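Long-range contacts in decapping nuclease RAI1 (Scheffersomyces stipitis, PDB 5BTO), which removes NAD caps from the 5' ends of RNAs with the help of a divalent metal cation, and binds and stimulates the exoribonuclease RAT1: residues M8-L12 against F371-M377; Q25-I29 against V250-Y254; S65-Q69 against R296-L302; Y126-D130 against F364-R369. The contacts are given in a common frame with arbitrary orientation. Residue numbers count along the deposited sequence, not the author numbering.

Contact 1: residues M8-L12 against F371-M377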
loop_
_atom_site.group_PDB
_atom_site.type_symbol
_atom_site.label_atom_id
_atom_site.label_comp_id
_atom_site.label_asym_id
_atom_site.label_seq_id
_atom_site.Cartn_x
_atom_site.Cartn_y
_atom_site.Cartn_z
ATOM N N MET A 8 -16.950 -5.071 6.804
ATOM C CA MET A 8 -17.169 -3.642 6.984
ATOM C C MET A 8 -15.880 -2.868 7.154
ATOM O O MET A 8 -15.913 -1.743 7.634
ATOM C CB MET A 8 -18.126 -3.381 8.152
ATOM C CG MET A 8 -19.510 -3.976 7.910
ATOM S SD MET A 8 -20.706 -3.572 9.183
ATOM C CE MET A 8 -21.025 -1.841 8.839
ATOM N N MET A 9 -14.761 -3.464 6.731
ATOM C CA MET A 9 -13.433 -2.836 6.852
ATOM C C MET A 9 -12.630 -2.887 5.540
ATOM O O MET A 9 -12.695 -3.881 4.809
ATOM C CB MET A 9 -12.648 -3.524 7.972
ATOM C CG MET A 9 -11.287 -2.935 8.262
ATOM S SD MET A 9 -10.553 -3.755 9.687
ATOM C CE MET A 9 -12.036 -4.153 10.632
ATOM N N LYS A 10 -11.903 -1.806 5.242
ATOM C CA LYS A 10 -10.999 -1.697 4.086
ATOM C C LYS A 10 -9.570 -1.415 4.567
ATOM O O LYS A 10 -9.382 -0.815 5.608
ATOM C CB LYS A 10 -11.428 -0.540 3.174
ATOM C CG LYS A 10 -12.826 -0.686 2.584
ATOM C CD LYS A 10 -13.242 0.548 1.787
ATOM C CE LYS A 10 -14.648 0.410 1.203
ATOM N NZ LYS A 10 -15.126 1.681 0.570
ATOM N N THR A 11 -8.569 -1.817 3.792
ATOM C CA THR A 11 -7.171 -1.688 4.219
ATOM C C THR A 11 -6.360 -0.870 3.230
ATOM O O THR A 11 -6.500 -1.020 2.023
ATOM C CB THR A 11 -6.498 -3.078 4.399
ATOM O OG1 THR A 11 -7.193 -3.812 5.413
ATOM C CG2 THR A 11 -5.031 -2.928 4.794
ATOM N N LEU A 12 -5.515 0.020 3.756
ATOM C CA LEU A 12 -4.592 0.787 2.935
ATOM C C LEU A 12 -3.170 0.293 3.194
ATOM O O LEU A 12 -2.747 0.215 4.341
ATOM C CB LEU A 12 -4.692 2.288 3.278
ATOM C CG LEU A 12 -3.758 3.212 2.494
ATOM C CD1 LEU A 12 -4.121 3.289 1.013
ATOM C CD2 LEU A 12 -3.738 4.624 3.106
ATOM N N PHE A 371 -3.242 -0.563 8.421
ATOM C CA PHE A 371 -3.962 0.703 8.417
ATOM C C PHE A 371 -5.327 0.430 7.802
ATOM O O PHE A 371 -5.415 0.011 6.647
ATOM C CB PHE A 371 -3.197 1.718 7.575
ATOM C CG PHE A 371 -3.668 3.140 7.751
ATOM C CD1 PHE A 371 -4.748 3.616 7.024
ATOM C CD2 PHE A 371 -3.025 3.996 8.630
ATOM C CE1 PHE A 371 -5.183 4.929 7.166
ATOM C CE2 PHE A 371 -3.459 5.299 8.785
ATOM C CZ PHE A 371 -4.540 5.775 8.051
ATOM N N THR A 372 -6.389 0.653 8.570
ATOM C CA THR A 372 -7.713 0.241 8.125
ATOM C C THR A 372 -8.759 1.333 8.267
ATOM O O THR A 372 -8.613 2.268 9.068
ATOM C CB THR A 372 -8.216 -0.989 8.900
ATOM O OG1 THR A 372 -8.267 -0.689 10.301
ATOM C CG2 THR A 372 -7.307 -2.200 8.660
ATOM N N LEU A 373 -9.820 1.184 7.479
ATOM C CA LEU A 373 -10.995 2.035 7.533
ATOM C C LEU A 373 -12.187 1.112 7.751
ATOM O O LEU A 373 -12.427 0.214 6.949
ATOM C CB LEU A 373 -11.155 2.771 6.209
ATOM C CG LEU A 373 -12.407 3.619 5.979
ATOM C CD1 LEU A 373 -12.476 4.801 6.942
ATOM C CD2 LEU A 373 -12.453 4.105 4.527
ATOM N N ARG A 374 -12.918 1.334 8.836
ATOM C CA ARG A 374 -14.035 0.472 9.215
ATOM C C ARG A 374 -15.305 1.287 9.425
ATOM O O ARG A 374 -15.269 2.357 10.030
ATOM C CB ARG A 374 -13.663 -0.285 10.492
ATOM C CG ARG A 374 -14.806 -0.959 11.192
ATOM C CD ARG A 374 -14.283 -1.855 12.296
ATOM N NE ARG A 374 -13.747 -1.109 13.431
ATOM C CZ ARG A 374 -14.476 -0.747 14.482
ATOM N NH1 ARG A 374 -15.767 -1.049 14.525
ATOM N NH2 ARG A 374 -13.922 -0.087 15.489
ATOM N N GLU A 375 -16.428 0.780 8.918
ATOM C CA GLU A 375 -17.724 1.413 9.142
ATOM C C GLU A 375 -18.211 1.085 10.552
ATOM O O GLU A 375 -18.264 -0.084 10.940
ATOM C CB GLU A 375 -18.751 0.913 8.111
ATOM C CG GLU A 375 -20.133 1.538 8.248
ATOM C CD GLU A 375 -21.115 1.035 7.204
ATOM O OE1 GLU A 375 -20.670 0.543 6.139
ATOM O OE2 GLU A 375 -22.337 1.130 7.453
ATOM N N LEU A 376 -18.571 2.114 11.316
ATOM C CA LEU A 376 -19.080 1.922 12.670
ATOM C C LEU A 376 -20.558 1.541 12.611
ATOM O O LEU A 376 -21.224 1.777 11.603
ATOM C CB LEU A 376 -18.883 3.199 13.505
ATOM C CG LEU A 376 -17.416 3.582 13.751
ATOM C CD1 LEU A 376 -17.255 4.996 14.318
ATOM C CD2 LEU A 376 -16.744 2.546 14.658
ATOM N N MET A 377 -21.068 0.957 13.689
ATOM C CA MET A 377 -22.481 0.613 13.772
ATOM C C MET A 377 -23.308 1.856 14.117
ATOM O O MET A 377 -22.755 2.912 14.439
ATOM C CB MET A 377 -22.691 -0.509 14.791
ATOM C CG MET A 377 -21.891 -1.777 14.481
ATOM S SD MET A 377 -22.880 -3.050 13.665
ATOM C CE MET A 377 -21.682 -4.358 13.414
HETATM O O HOH W 1 -1.892 -1.699 6.022
#

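Contact 2: residues Q25-I29 against V250-Y254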
loop_
_atom_site.group_PDB
_atom_site.type_symbol
_atom_site.label_atom_id
_atom_site.label_comp_id
_atom_site.label_asym_id
_atom_site.label_seq_id
_atom_site.Cartn_x
_atom_site.Cartn_y
_atom_site.Cartn_z
ATOM N N GLN A 25 -0.111 26.837 0.235
ATOM C CA GLN A 25 0.195 27.852 1.239
ATOM C C GLN A 25 -0.960 28.020 2.214
ATOM O O GLN A 25 -2.026 28.513 1.845
ATOM C CB GLN A 25 0.519 29.199 0.590
ATOM C CG GLN A 25 0.572 30.360 1.584
ATOM C CD GLN A 25 1.736 30.259 2.558
ATOM O OE1 GLN A 25 2.892 30.161 2.147
ATOM N NE2 GLN A 25 1.436 30.290 3.858
ATOM N N PRO A 26 -0.750 27.617 3.472
ATOM C CA PRO A 26 -1.816 27.750 4.468
ATOM C C PRO A 26 -2.128 29.217 4.760
ATOM O O PRO A 26 -1.268 30.110 4.613
ATOM C CB PRO A 26 -1.220 27.088 5.719
ATOM C CG PRO A 26 -0.073 26.274 5.233
ATOM C CD PRO A 26 0.448 26.963 4.016
ATOM N N LYS A 27 -3.359 29.458 5.196
ATOM C CA LYS A 27 -3.798 30.800 5.554
ATOM C C LYS A 27 -4.726 30.738 6.763
ATOM O O LYS A 27 -5.687 29.966 6.773
ATOM C CB LYS A 27 -4.523 31.440 4.369
ATOM C CG LYS A 27 -5.296 32.686 4.727
ATOM C CD LYS A 27 -6.071 33.238 3.531
ATOM C CE LYS A 27 -6.890 34.451 3.937
ATOM N NZ LYS A 27 -7.509 35.150 2.777
ATOM N N GLU A 28 -4.442 31.534 7.789
ATOM C CA GLU A 28 -5.333 31.577 8.943
ATOM C C GLU A 28 -6.646 32.251 8.564
ATOM O O GLU A 28 -6.648 33.312 7.903
ATOM C CB GLU A 28 -4.709 32.352 10.111
ATOM C CG GLU A 28 -5.612 32.383 11.347
ATOM C CD GLU A 28 -4.982 33.103 12.530
ATOM O OE1 GLU A 28 -4.047 32.549 13.163
ATOM O OE2 GLU A 28 -5.437 34.219 12.833
ATOM N N ILE A 29 -7.756 31.671 9.003
ATOM C CA ILE A 29 -9.055 32.320 8.786
ATOM C C ILE A 29 -9.746 32.754 10.081
ATOM O O ILE A 29 -10.547 33.685 10.072
ATOM C CB ILE A 29 -10.016 31.478 7.903
ATOM C CG1 ILE A 29 -10.107 30.038 8.409
ATOM C CG2 ILE A 29 -9.562 31.510 6.458
ATOM C CD1 ILE A 29 -11.357 29.297 7.898
ATOM N N VAL A 250 -0.783 36.331 8.627
ATOM C CA VAL A 250 -0.433 36.221 10.036
ATOM C C VAL A 250 0.388 34.970 10.372
ATOM O O VAL A 250 1.228 35.031 11.254
ATOM C CB VAL A 250 -1.648 36.376 10.988
ATOM C CG1 VAL A 250 -2.599 35.201 10.896
ATOM C CG2 VAL A 250 -1.173 36.546 12.422
ATOM N N LEU A 251 0.163 33.852 9.679
ATOM C CA LEU A 251 0.905 32.618 10.010
ATOM C C LEU A 251 2.419 32.809 10.017
ATOM O O LEU A 251 3.132 32.203 10.829
ATOM C CB LEU A 251 0.572 31.470 9.048
ATOM C CG LEU A 251 -0.798 30.825 9.217
ATOM C CD1 LEU A 251 -0.994 29.841 8.088
ATOM C CD2 LEU A 251 -0.924 30.143 10.583
ATOM N N SER A 252 2.904 33.628 9.089
ATOM C CA SER A 252 4.334 33.845 8.937
ATOM C C SER A 252 4.929 34.546 10.143
ATOM O O SER A 252 6.143 34.638 10.255
ATOM C CB SER A 252 4.634 34.641 7.665
ATOM O OG SER A 252 4.234 35.996 7.794
ATOM N N HIS A 253 4.070 35.028 11.043
ATOM C CA HIS A 253 4.516 35.743 12.246
ATOM C C HIS A 253 4.506 34.887 13.514
ATOM O O HIS A 253 4.864 35.355 14.604
ATOM C CB HIS A 253 3.675 37.004 12.440
ATOM C CG HIS A 253 3.799 37.972 11.311
ATOM N ND1 HIS A 253 4.792 38.929 11.267
ATOM C CD2 HIS A 253 3.071 38.129 10.181
ATOM C CE1 HIS A 253 4.664 39.639 10.159
ATOM N NE2 HIS A 253 3.624 39.179 9.486
ATOM N N TYR A 254 4.117 33.625 13.365
ATOM C CA TYR A 254 4.039 32.699 14.492
ATOM C C TYR A 254 5.326 31.888 14.640
ATOM O O TYR A 254 6.097 31.751 13.698
ATOM C CB TYR A 254 2.889 31.710 14.294
ATOM C CG TYR A 254 1.501 32.293 14.377
ATOM C CD1 TYR A 254 1.236 33.431 15.130
ATOM C CD2 TYR A 254 0.440 31.678 13.723
ATOM C CE1 TYR A 254 -0.055 33.945 15.207
ATOM C CE2 TYR A 254 -0.848 32.183 13.798
ATOM C CZ TYR A 254 -1.089 33.316 14.543
ATOM O OH TYR A 254 -2.364 33.817 14.621
HETATM O O HOH W 2 -2.238 33.718 7.326
#

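Contact 3: residues S65-Q69 against R296-L302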
loop_
_atom_site.group_PDB
_atom_site.type_symbol
_atom_site.label_atom_id
_atom_site.label_comp_id
_atom_site.label_asym_id
_atom_site.label_seq_id
_atom_site.Cartn_x
_atom_site.Cartn_y
_atom_site.Cartn_z
ATOM N N SER A 65 22.003 29.639 36.313
ATOM C CA SER A 65 21.418 30.409 35.217
ATOM C C SER A 65 19.896 30.299 35.204
ATOM O O SER A 65 19.233 30.698 36.159
ATOM C CB SER A 65 22.004 29.965 33.873
ATOM O OG SER A 65 21.846 28.571 33.667
ATOM N N ILE A 66 19.345 29.773 34.113
ATOM C CA ILE A 66 17.902 29.585 34.004
ATOM C C ILE A 66 17.512 28.134 34.259
ATOM O O ILE A 66 17.884 27.236 33.504
ATOM C CB ILE A 66 17.375 30.015 32.628
ATOM C CG1 ILE A 66 17.641 31.506 32.398
ATOM C CG2 ILE A 66 15.893 29.702 32.517
ATOM C CD1 ILE A 66 17.254 31.985 31.012
ATOM N N ASP A 67 16.749 27.924 35.324
ATOM C CA ASP A 67 16.399 26.587 35.793
ATOM C C ASP A 67 14.983 26.245 35.340
ATOM O O ASP A 67 14.006 26.805 35.841
ATOM C CB ASP A 67 16.512 26.537 37.325
ATOM C CG ASP A 67 16.274 25.148 37.892
ATOM O OD1 ASP A 67 15.754 24.284 37.158
ATOM O OD2 ASP A 67 16.599 24.925 39.079
ATOM N N LEU A 68 14.873 25.322 34.390
ATOM C CA LEU A 68 13.576 25.007 33.792
ATOM C C LEU A 68 12.709 24.071 34.629
ATOM O O LEU A 68 11.575 23.790 34.261
ATOM C CB LEU A 68 13.743 24.449 32.376
ATOM C CG LEU A 68 14.323 25.411 31.340
ATOM C CD1 LEU A 68 14.499 24.701 30.017
ATOM C CD2 LEU A 68 13.436 26.639 31.181
ATOM N N GLN A 69 13.228 23.579 35.748
ATOM C CA GLN A 69 12.371 22.837 36.667
ATOM C C GLN A 69 11.964 23.709 37.852
ATOM O O GLN A 69 11.264 23.253 38.754
ATOM C CB GLN A 69 13.030 21.539 37.146
ATOM C CG GLN A 69 14.224 21.736 38.064
ATOM C CD GLN A 69 14.618 20.459 38.779
ATOM O OE1 GLN A 69 13.762 19.668 39.169
ATOM N NE2 GLN A 69 15.918 20.247 38.948
ATOM N N ARG A 296 18.448 21.613 27.417
ATOM C CA ARG A 296 18.660 21.654 28.863
ATOM C C ARG A 296 19.435 20.446 29.358
ATOM O O ARG A 296 19.406 19.392 28.730
ATOM C CB ARG A 296 17.319 21.775 29.597
ATOM C CG ARG A 296 16.281 20.748 29.161
ATOM C CD ARG A 296 16.032 19.734 30.265
ATOM N NE ARG A 296 15.393 18.520 29.772
ATOM C CZ ARG A 296 15.751 17.291 30.133
ATOM N NH1 ARG A 296 16.752 17.113 30.987
ATOM N NH2 ARG A 296 15.117 16.238 29.633
ATOM N N ASP A 297 20.128 20.603 30.485
ATOM C CA ASP A 297 20.915 19.506 31.035
ATOM C C ASP A 297 20.126 18.672 32.052
ATOM O O ASP A 297 18.922 18.863 32.216
ATOM C CB ASP A 297 22.261 19.996 31.604
ATOM C CG ASP A 297 22.111 20.929 32.803
ATOM O OD1 ASP A 297 21.041 20.949 33.444
ATOM O OD2 ASP A 297 23.098 21.634 33.123
ATOM N N ASP A 298 20.805 17.733 32.705
ATOM C CA ASP A 298 20.185 16.879 33.721
ATOM C C ASP A 298 19.555 17.650 34.871
ATOM O O ASP A 298 18.569 17.206 35.462
ATOM C CB ASP A 298 21.215 15.911 34.306
ATOM C CG ASP A 298 21.380 14.669 33.474
ATOM O OD1 ASP A 298 20.442 13.842 33.454
ATOM O OD2 ASP A 298 22.451 14.516 32.850
ATOM N N SER A 299 20.145 18.788 35.216
ATOM C CA SER A 299 19.621 19.599 36.306
ATOM C C SER A 299 18.579 20.573 35.783
ATOM O O SER A 299 18.095 21.435 36.512
ATOM C CB SER A 299 20.749 20.342 37.021
ATOM O OG SER A 299 21.601 19.430 37.685
ATOM N N PHE A 300 18.241 20.418 34.508
ATOM C CA PHE A 300 17.218 21.229 33.852
ATOM C C PHE A 300 17.650 22.680 33.629
ATOM O O PHE A 300 16.811 23.549 33.385
ATOM C CB PHE A 300 15.883 21.157 34.606
ATOM C CG PHE A 300 15.172 19.837 34.463
ATOM C CD1 PHE A 300 14.389 19.573 33.347
ATOM C CD2 PHE A 300 15.277 18.866 35.446
ATOM C CE1 PHE A 300 13.730 18.367 33.210
ATOM C CE2 PHE A 300 14.617 17.654 35.318
ATOM C CZ PHE A 300 13.843 17.403 34.198
ATOM N N PHE A 301 18.953 22.939 33.707
ATOM C CA PHE A 301 19.473 24.250 33.330
ATOM C C PHE A 301 19.427 24.414 31.817
ATOM O O PHE A 301 19.823 23.519 31.069
ATOM C CB PHE A 301 20.908 24.453 33.831
ATOM C CG PHE A 301 21.006 24.673 35.310
ATOM C CD1 PHE A 301 20.542 25.848 35.881
ATOM C CD2 PHE A 301 21.561 23.709 36.130
ATOM C CE1 PHE A 301 20.627 26.056 37.248
ATOM C CE2 PHE A 301 21.649 23.906 37.495
ATOM C CZ PHE A 301 21.183 25.083 38.056
ATOM N N LEU A 302 18.931 25.561 31.372
ATOM C CA LEU A 302 18.927 25.898 29.951
ATOM C C LEU A 302 20.341 26.256 29.518
ATOM O O LEU A 302 20.914 27.235 30.005
ATOM C CB LEU A 302 17.995 27.078 29.700
ATOM C CG LEU A 302 17.868 27.564 28.263
ATOM C CD1 LEU A 302 17.236 26.481 27.386
ATOM C CD2 LEU A 302 17.021 28.817 28.237
HETATM O O HOH W 3 20.186 29.547 31.381
HETATM O O HOH W 4 18.222 22.614 39.057
HETATM O O HOH W 5 17.488 17.654 38.680
#

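Contact 4: residues Y126-D130 against F364-R369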
loop_
_atom_site.group_PDB
_atom_site.type_symbol
_atom_site.label_atom_id
_atom_site.label_comp_id
_atom_site.label_asym_id
_atom_site.label_seq_id
_atom_site.Cartn_x
_atom_site.Cartn_y
_atom_site.Cartn_z
ATOM N N TYR A 126 7.504 6.569 10.297
ATOM C CA TYR A 126 8.727 6.530 11.105
ATOM C C TYR A 126 8.400 6.387 12.588
ATOM O O TYR A 126 9.265 6.546 13.458
ATOM C CB TYR A 126 9.618 7.747 10.801
ATOM C CG TYR A 126 9.931 7.790 9.323
ATOM C CD1 TYR A 126 10.661 6.760 8.720
ATOM C CD2 TYR A 126 9.441 8.806 8.509
ATOM C CE1 TYR A 126 10.922 6.769 7.358
ATOM C CE2 TYR A 126 9.705 8.816 7.147
ATOM C CZ TYR A 126 10.443 7.795 6.580
ATOM O OH TYR A 126 10.701 7.800 5.227
ATOM N N ASN A 127 7.148 6.034 12.853
ATOM C CA ASN A 127 6.657 5.822 14.208
ATOM C C ASN A 127 5.718 4.625 14.256
ATOM O O ASN A 127 4.568 4.732 14.693
ATOM C CB ASN A 127 5.960 7.084 14.710
ATOM C CG ASN A 127 6.945 8.194 14.993
ATOM O OD1 ASN A 127 7.602 8.187 16.031
ATOM N ND2 ASN A 127 7.095 9.121 14.052
ATOM N N LEU A 128 6.220 3.479 13.814
ATOM C CA LEU A 128 5.350 2.327 13.574
ATOM C C LEU A 128 4.871 1.625 14.843
ATOM O O LEU A 128 4.073 0.692 14.776
ATOM C CB LEU A 128 6.017 1.324 12.624
ATOM C CG LEU A 128 6.293 1.858 11.215
ATOM C CD1 LEU A 128 7.255 0.950 10.461
ATOM C CD2 LEU A 128 4.994 2.034 10.448
ATOM N N ASN A 129 5.352 2.066 15.999
ATOM C CA ASN A 129 4.904 1.484 17.258
ATOM C C ASN A 129 3.781 2.279 17.912
ATOM O O ASN A 129 3.251 1.863 18.940
ATOM C CB ASN A 129 6.073 1.344 18.232
ATOM C CG ASN A 129 7.154 0.432 17.702
ATOM O OD1 ASN A 129 6.869 -0.628 17.138
ATOM N ND2 ASN A 129 8.406 0.846 17.860
ATOM N N ASP A 130 3.423 3.418 17.318
ATOM C CA ASP A 130 2.402 4.293 17.890
ATOM C C ASP A 130 1.047 4.041 17.238
ATOM O O ASP A 130 0.913 4.164 16.021
ATOM C CB ASP A 130 2.772 5.774 17.709
ATOM C CG ASP A 130 4.042 6.165 18.451
ATOM O OD1 ASP A 130 4.445 5.450 19.396
ATOM O OD2 ASP A 130 4.631 7.212 18.094
ATOM N N PHE A 364 -4.669 2.679 12.845
ATOM C CA PHE A 364 -3.406 2.000 12.623
ATOM C C PHE A 364 -3.085 1.151 13.838
ATOM O O PHE A 364 -3.025 1.655 14.963
ATOM C CB PHE A 364 -2.259 2.978 12.353
ATOM C CG PHE A 364 -0.911 2.304 12.309
ATOM C CD1 PHE A 364 -0.570 1.494 11.244
ATOM C CD2 PHE A 364 0.008 2.477 13.334
ATOM C CE1 PHE A 364 0.665 0.853 11.204
ATOM C CE2 PHE A 364 1.239 1.852 13.297
ATOM C CZ PHE A 364 1.576 1.041 12.232
ATOM N N ASP A 365 -2.904 -0.150 13.596
ATOM C CA ASP A 365 -2.612 -1.122 14.645
ATOM C C ASP A 365 -1.141 -1.534 14.591
ATOM O O ASP A 365 -0.717 -2.220 13.666
ATOM C CB ASP A 365 -3.507 -2.351 14.469
ATOM C CG ASP A 365 -3.180 -3.463 15.442
ATOM O OD1 ASP A 365 -2.625 -3.185 16.524
ATOM O OD2 ASP A 365 -3.488 -4.627 15.126
ATOM N N PRO A 366 -0.352 -1.104 15.581
ATOM C CA PRO A 366 1.083 -1.397 15.547
ATOM C C PRO A 366 1.409 -2.890 15.603
ATOM O O PRO A 366 2.415 -3.315 15.032
ATOM C CB PRO A 366 1.608 -0.709 16.809
ATOM C CG PRO A 366 0.627 0.359 17.104
ATOM C CD PRO A 366 -0.707 -0.174 16.665
ATOM N N SER A 367 0.584 -3.675 16.289
ATOM C CA SER A 367 0.892 -5.091 16.468
ATOM C C SER A 367 0.852 -5.836 15.138
ATOM O O SER A 367 1.641 -6.753 14.911
ATOM C CB SER A 367 -0.035 -5.743 17.501
ATOM O OG SER A 367 -1.363 -5.874 17.014
ATOM N N THR A 368 -0.062 -5.433 14.259
ATOM C CA THR A 368 -0.203 -6.073 12.952
ATOM C C THR A 368 0.326 -5.197 11.824
ATOM O O THR A 368 0.450 -5.641 10.677
ATOM C CB THR A 368 -1.670 -6.417 12.657
ATOM O OG1 THR A 368 -2.451 -5.216 12.643
ATOM C CG2 THR A 368 -2.213 -7.353 13.718
ATOM N N ARG A 369 0.646 -3.953 12.169
ATOM C CA ARG A 369 1.059 -2.942 11.204
ATOM C C ARG A 369 0.088 -2.837 10.036
ATOM O O ARG A 369 0.480 -2.880 8.870
ATOM C CB ARG A 369 2.494 -3.176 10.734
ATOM C CG ARG A 369 3.512 -2.824 11.802
ATOM C CD ARG A 369 4.929 -2.838 11.270
ATOM N NE ARG A 369 5.898 -2.516 12.311
ATOM C CZ ARG A 369 7.194 -2.347 12.084
ATOM N NH1 ARG A 369 7.664 -2.465 10.849
ATOM N NH2 ARG A 369 8.017 -2.058 13.084
HETATM O O HOH W 6 4.760 -1.993 14.699
#

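Contact 1: residues M8-L12 against F371-M377
Four backbone hydrogen bonds zip the N-terminal strand antiparallel onto strand 370-375, adding it as the outermost strand, within this chain, of the large mixed sheet. Lys10 and Leu373 form a hydrogen-bonded pair, with Lys10 N giving to Leu373 O (2.7 Å) and Leu373 N to Lys10 O (2.8 Å). Leu12 N to Phe371 O and Glu375 N to Met8 O, both 2.9 Å, continue the ladder, and one water joins Leu12 O to Phe371 N. The charged ends look elsewhere: Lys10 salt-bridges Glu350 and Glu375 pairs with Lys358. Apolar, buried Leu12, Phe371 and Leu373 lie on the face covered by helix 333-350, where Trp339 meets the Phe371 ring edge-to-face; Lys10 starts on that face too, but its exposed end leads away. The other face carries partly exposed Met9, Thr11, Thr372 and Arg374; Thr11 also packs on Ile46 of the second subunit. The long, unbranched methionines lie along their neighbours: Met9 CE is 3.6 Å from Arg374 CD, and Met8 CE 3.3 Å from Glu375 CD.

Contact 2: residues Q25-I29 against V250-Y254
A short 3-10 turn, residues 251-253, leads into strand 254-261 and leans against the start of strand 27-34 of the large sheet. Val250 comes first: its CG1 lies 3.6 Å from Glu28 CD, an apolar group against the carboxylate end. It also starts the turn, Val250 O accepting from His253 N (2.8 Å). Leu251 supplies most of the apolar contact. Its CD1 sits 3.6 Å from Pro26 CB and 3.5 Å from Pro26 O, and it touches Ser219 and Ile221 of strand 216-225, so a branched aliphatic side chain, able to touch both strands, suits this buried spot. A water accepts from Glu28 N (3.1 Å) and, weakly, from Leu251 N (3.4 Å). Ser252 and His253 turn to other partners, His253 ND1 bonding to Asp241. With extended Tyr254 the ring returns to residues 25-29. Glu28, fully stretched, can meet it there while its OE2 salt-bridges Lys48 and its OE1 also bonds to Ser219. The tyrosine side chain is about 8 Å from those of the metal ligands Asp237 and Glu256, so this network lies near the metal site. Tyr254 OH donates to Glu28 OE1 at 2.6 Å, near the plane of the ring.

Contact 3: residues S65-Q69 against R296-L302
The tip of the beta hairpin between strands 290-296 and 302-309 is a type I turn, Asp297 to Phe300, closed by a G1-type beta bulge, and the loop 65-69 docks along it through a single backbone bridge, Asp67 with Phe301. Two strong bonds make the bridge: Leu302 N gives to Ile66 O (2.9 Å) and Leu68 N to Phe300 O (2.8 Å). Ile66 N is satisfied through a water (2.9 Å) that donates in turn to Leu302 O (2.8 Å). Aspartate serves twice as a local acceptor. Asp67 OD1 takes Gln69 N at 3.0 Å, an Asx turn that bends the loop, while its OD2 receives a second water, which also donates to Ser299 O. Asp297 OD1 accepts Phe301 N (2.9 Å) across the hairpin tip, and its OD2 salt-bridges Arg303. Within the turn, Phe300 N reaches Asp297 O (2.9 Å) and Asp297 N reaches Phe301 O (3.0 Å), with Phe300 in the left-handed conformation the bulge requires. Packing completes the joint: Leu68 CD1 lies 4.2 Å from Leu302 CD1, and the Phe300 ring is buried against helix 169-188, where it meets His174. Gln69 lays its amide beside that ring, CD 3.8 Å from Phe300 CD2, and its NE2 makes a weak hydrogen bond to Ser299 O at 3.5 Å.

Contact 4: residues Y126-D130 against F364-R369
The beta turn that precedes strand 132-139 packs here against the hairpin connection between strands 359-365 and 370-375, at one end of the large mixed sheet. Each partner is held by its own bonds. Asn127 to Asp130 is a type I turn, with Asp130 N giving to Asn127 O at 3.2 Å; in residues 364-369 Asp365 OD1 accepts Ser367 N (3.3 Å) in an Asx turn, and Asp365 OD2 takes the hydroxyl of Thr368 (Thr368 OG1, 2.8 Å). Between them the fit is mainly one of shape. Phe364 turns its ring edge to two turn carbonyls, Leu128 O 3.4 Å from Phe364 CE2 and Asp130 O 3.3 Å from Phe364 CD2, so the slightly positive rim of the ring faces oxygen. Leu128 adds an apolar touch, its CD2 4.0 Å from Phe364 CZ. Pro366, rigid and compact, fits the corner where the strand ends: its CB is 3.5 Å from Leu128 O and its CG 3.5 Å from Asn129 O. Arg369, in a left-handed backbone conformation, reaches with its long side chain toward Leu128 of the 127-130 turn, and Leu128 CD1 lies over one face of its guanidinium, 3.5 Å from Arg369 NH1. A water ties the pieces together, donating to Leu128 O (2.8 Å) and Pro366 O (2.7 Å) and accepting from Arg369 NE (2.7 Å).

From the N terminus, the strand of contact 1 pairs with residues 371-377 and so closes the longest loop, inside which the other three are nested. Contact 2 then joins residues 25-29 to 250-254, contact 3 joins 65-69 to 296-302, and contact 4 joins 126-130 to 364-369; each of these three crosses the other two along the chain. Contact 2 ties the large sheet to the approach of strand 254-261 in the four-stranded sheet, whereas contact 3 fastens a loop to the 290-296/302-309 hairpin of that smaller sheet. Contacts 1 and 4 are neighbours on adjacent strands and touch, Phe371 CD2 lying 3.9 Å from Phe364 CB.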